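Long-range contact in putative epimerase (Burkholderia cenocepacia, PDB 4LW8), which is a putative NAD(P)-dependent epimerase of the epimerase/dehydratase family, probably interconverting nucleotide sugars for O-antigen biosynthesis: residues 247-252 with 294-299. Residues are numbered along the deposited sequence; the frame is centred on the assembly and turned at random.
Sequences FNVCSE and DKLRRA
The extended chain of Lys295 rises past CD2 and CE2 of Phe247 to bring CE and NZ over one face of the ring, the two side chains crossing at about a right angle. NZ stands 4.8 Å from the ring centroid and 9° off the ring normal, a cation-pi contact, while CG, anti to the backbone N (chi1 -175°), lies 3.8 Å from Phe247 CE2. Ala299 CB meets the same Phe247 CE2 obliquely at 3.7 Å, and Leu296 CA comes equally close to Phe247 CD2. Beside this apolar patch, one water links the backbones, donating to Asn248 O (2.9 Å) and accepting from Leu296 N (3.0 Å). At the far end, Arg297 NH2 donates to Glu252 OE1 over 2.7 Å; the oxygen lies close to the guanidinium plane, whereas the nitrogen approaches from above the carboxylate. A weak bond from Arg297 NH1 to Asp294 OD1 extends the network, and Arg298 NE grips Asp294 OD2. Farther out, Lys295 NZ hydrogen-bonds to Thr246 O and forms salt bridges with Glu245 and a bound EPE molecule, probably from the crystallisation liquor; Leu237 of helix 227-240 packs against Phe247 and Leu296. Arg297 probably offsets the nearby negative charges of Glu252 and Asp294 where helix 294-300 meets strand 246-249.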
ATOM      1  N   PHE A 247       6.685 -15.766  -2.012  1.00 28.68           N
ATOM      2  CA  PHE A 247       6.503 -16.944  -2.868  1.00 26.80           C
ATOM      3  C   PHE A 247       5.108 -17.033  -3.481  1.00 31.09           C
ATOM      4  O   PHE A 247       4.110 -16.987  -2.760  1.00 28.18           O
ATOM      5  CB  PHE A 247       6.748 -18.239  -2.079  1.00 22.72           C
ATOM      6  CG  PHE A 247       8.146 -18.384  -1.537  1.00 27.83           C
ATOM      7  CD1 PHE A 247       8.478 -17.876  -0.299  1.00 28.84           C
ATOM      8  CD2 PHE A 247       9.112 -19.058  -2.260  1.00 26.64           C
ATOM      9  CE1 PHE A 247       9.766 -18.015   0.200  1.00 29.12           C
ATOM     10  CE2 PHE A 247      10.403 -19.203  -1.774  1.00 35.27           C
ATOM     11  CZ  PHE A 247      10.733 -18.680  -0.545  1.00 32.67           C
ATOM     12  N   ASN A 248       5.039 -17.161  -4.802  1.00 24.94           N
ATOM     13  CA  ASN A 248       3.813 -17.632  -5.442  1.00 24.07           C
ATOM     14  C   ASN A 248       3.456 -19.020  -4.906  1.00 25.57           C
ATOM     15  O   ASN A 248       4.339 -19.867  -4.721  1.00 27.86           O
ATOM     16  CB  ASN A 248       3.978 -17.711  -6.964  1.00 24.97           C
ATOM     17  CG  ASN A 248       4.055 -16.351  -7.624  1.00 33.74           C
ATOM     18  OD1 ASN A 248       3.663 -15.333  -7.042  1.00 28.09           O
ATOM     19  ND2 ASN A 248       4.562 -16.325  -8.852  1.00 25.75           N
ATOM     20  N   VAL A 249       2.175 -19.257  -4.661  1.00 25.86           N
ATOM     21  CA  VAL A 249       1.685 -20.613  -4.400  1.00 24.38           C
ATOM     22  C   VAL A 249       0.578 -20.867  -5.418  1.00 26.69           C
ATOM     23  O   VAL A 249      -0.439 -20.175  -5.422  1.00 24.63           O
ATOM     24  CB  VAL A 249       1.187 -20.794  -2.939  1.00 31.52           C
ATOM     25  CG1 VAL A 249       0.641 -22.205  -2.711  1.00 23.28           C
ATOM     26  CG2 VAL A 249       2.332 -20.517  -1.959  1.00 29.47           C
ATOM     27  N   CYS A 250       0.809 -21.821  -6.316  1.00 30.91           N
ATOM     28  CA  CYS A 250      -0.052 -22.010  -7.494  1.00 29.26           C
ATOM     29  C   CYS A 250       0.185 -23.379  -8.118  1.00 29.67           C
ATOM     30  O   CYS A 250       1.159 -24.049  -7.782  1.00 28.91           O
ATOM     31  CB  CYS A 250       0.208 -20.921  -8.529  1.00 28.39           C
ATOM     32  SG  CYS A 250       1.951 -20.807  -8.987  1.00 33.59           S
ATOM     33  N   SER A 251      -0.709 -23.784  -9.019  1.00 27.58           N
ATOM     34  CA  SER A 251      -0.663 -25.113  -9.632  1.00 26.88           C
ATOM     35  C   SER A 251       0.196 -25.106 -10.889  1.00 29.55           C
ATOM     36  O   SER A 251       0.613 -26.153 -11.353  1.00 30.46           O
ATOM     37  CB  SER A 251      -2.073 -25.593  -9.999  1.00 36.93           C
ATOM     38  OG  SER A 251      -2.529 -24.942 -11.192  1.00 37.07           O
ATOM     39  N   GLU A 252       0.405 -23.914 -11.444  1.00 32.28           N
ATOM     40  CA  GLU A 252       1.088 -23.712 -12.728  1.00 39.40           C
ATOM     41  C   GLU A 252       0.260 -24.251 -13.895  1.00 40.87           C
ATOM     42  O   GLU A 252       0.741 -24.336 -15.015  1.00 42.26           O
ATOM     43  CB  GLU A 252       2.478 -24.361 -12.746  1.00 38.11           C
ATOM     44  CG  GLU A 252       3.445 -23.788 -11.729  1.00 43.39           C
ATOM     45  CD  GLU A 252       4.834 -24.390 -11.841  1.00 51.31           C
ATOM     46  OE1 GLU A 252       4.935 -25.620 -12.051  1.00 59.40           O
ATOM     47  OE2 GLU A 252       5.823 -23.635 -11.717  1.00 45.42           O
ATOM     48  N   ASP A 294       8.112 -21.920  -9.420  1.00 36.25           N
ATOM     49  CA  ASP A 294       9.499 -22.368  -9.500  1.00 40.87           C
ATOM     50  C   ASP A 294      10.353 -21.894  -8.323  1.00 41.55           C
ATOM     51  O   ASP A 294      11.259 -22.607  -7.880  1.00 38.10           O
ATOM     52  CB  ASP A 294      10.147 -21.915 -10.790  1.00 46.44           C
ATOM     53  CG  ASP A 294      11.474 -22.584 -11.009  1.00 55.07           C
ATOM     54  OD1 ASP A 294      11.470 -23.826 -11.159  1.00 57.52           O
ATOM     55  OD2 ASP A 294      12.512 -21.888 -10.982  1.00 54.78           O
ATOM     56  N   LYS A 295      10.093 -20.688  -7.825  1.00 33.86           N
ATOM     57  CA  LYS A 295      10.859 -20.210  -6.680  1.00 37.72           C
ATOM     58  C   LYS A 295      10.559 -21.071  -5.442  1.00 40.53           C
ATOM     59  O   LYS A 295      11.467 -21.453  -4.701  1.00 37.29           O
ATOM     60  CB  LYS A 295      10.566 -18.738  -6.394  1.00 40.51           C
ATOM     61  CG  LYS A 295      11.428 -18.148  -5.282  1.00 33.11           C
ATOM     62  CD  LYS A 295      10.931 -16.762  -4.892  1.00 33.59           C
ATOM     63  CE  LYS A 295      11.816 -16.140  -3.811  1.00 30.66           C
ATOM     64  NZ  LYS A 295      11.296 -14.805  -3.396  1.00 31.19           N
ATOM     65  N   LEU A 296       9.279 -21.356  -5.219  1.00 41.50           N
ATOM     66  CA  LEU A 296       8.860 -22.238  -4.136  1.00 35.85           C
ATOM     67  C   LEU A 296       9.502 -23.624  -4.272  1.00 38.80           C
ATOM     68  O   LEU A 296      10.022 -24.185  -3.304  1.00 37.14           O
ATOM     69  CB  LEU A 296       7.337 -22.356  -4.110  1.00 32.70           C
ATOM     70  CG  LEU A 296       6.701 -23.348  -3.132  1.00 32.88           C
ATOM     71  CD1 LEU A 296       6.922 -22.926  -1.687  1.00 26.18           C
ATOM     72  CD2 LEU A 296       5.204 -23.479  -3.421  1.00 31.06           C
ATOM     73  N   ARG A 297       9.465 -24.169  -5.481  1.00 40.38           N
ATOM     74  CA  ARG A 297       9.999 -25.501  -5.736  1.00 47.15           C
ATOM     75  C   ARG A 297      11.487 -25.559  -5.379  1.00 47.93           C
ATOM     76  O   ARG A 297      11.945 -26.497  -4.719  1.00 46.02           O
ATOM     77  CB  ARG A 297       9.758 -25.885  -7.208  1.00 46.86           C
ATOM     78  CG  ARG A 297      10.325 -27.229  -7.653  1.00 50.18           C
ATOM     79  CD  ARG A 297      10.116 -27.435  -9.162  1.00 54.67           C
ATOM     80  NE  ARG A 297       8.689 -27.506  -9.493  1.00 66.98           N
ATOM     81  CZ  ARG A 297       8.018 -26.598 -10.201  1.00 70.10           C
ATOM     82  NH1 ARG A 297       8.631 -25.517 -10.669  1.00 73.27           N
ATOM     83  NH2 ARG A 297       6.723 -26.772 -10.435  1.00 61.78           N
ATOM     84  N   ARG A 298      12.231 -24.532  -5.766  1.00 44.01           N
ATOM     85  CA  ARG A 298      13.658 -24.496  -5.472  1.00 44.16           C
ATOM     86  C   ARG A 298      13.928 -24.363  -3.977  1.00 41.00           C
ATOM     87  O   ARG A 298      14.975 -24.781  -3.503  1.00 49.31           O
ATOM     88  CB  ARG A 298      14.325 -23.362  -6.249  1.00 48.76           C
ATOM     89  CG  ARG A 298      14.425 -23.658  -7.744  1.00 48.20           C
ATOM     90  CD  ARG A 298      14.932 -22.458  -8.526  1.00 53.81           C
ATOM     91  NE  ARG A 298      15.067 -22.745  -9.956  1.00 60.68           N
ATOM     92  CZ  ARG A 298      16.147 -23.284 -10.518  1.00 68.28           C
ATOM     93  NH1 ARG A 298      17.199 -23.605  -9.775  1.00 67.91           N
ATOM     94  NH2 ARG A 298      16.177 -23.505 -11.828  1.00 68.45           N
ATOM     95  N   ALA A 299      12.980 -23.794  -3.237  1.00 32.80           N
ATOM     96  CA  ALA A 299      13.156 -23.566  -1.799  1.00 33.88           C
ATOM     97  C   ALA A 299      12.750 -24.760  -0.928  1.00 40.23           C
ATOM     98  O   ALA A 299      13.390 -25.041   0.085  1.00 42.60           O
ATOM     99  CB  ALA A 299      12.372 -22.332  -1.365  1.00 28.68           C
TER
HETATM  100  O   HOH W   1       6.902 -19.752  -6.093  1.00 33.78           O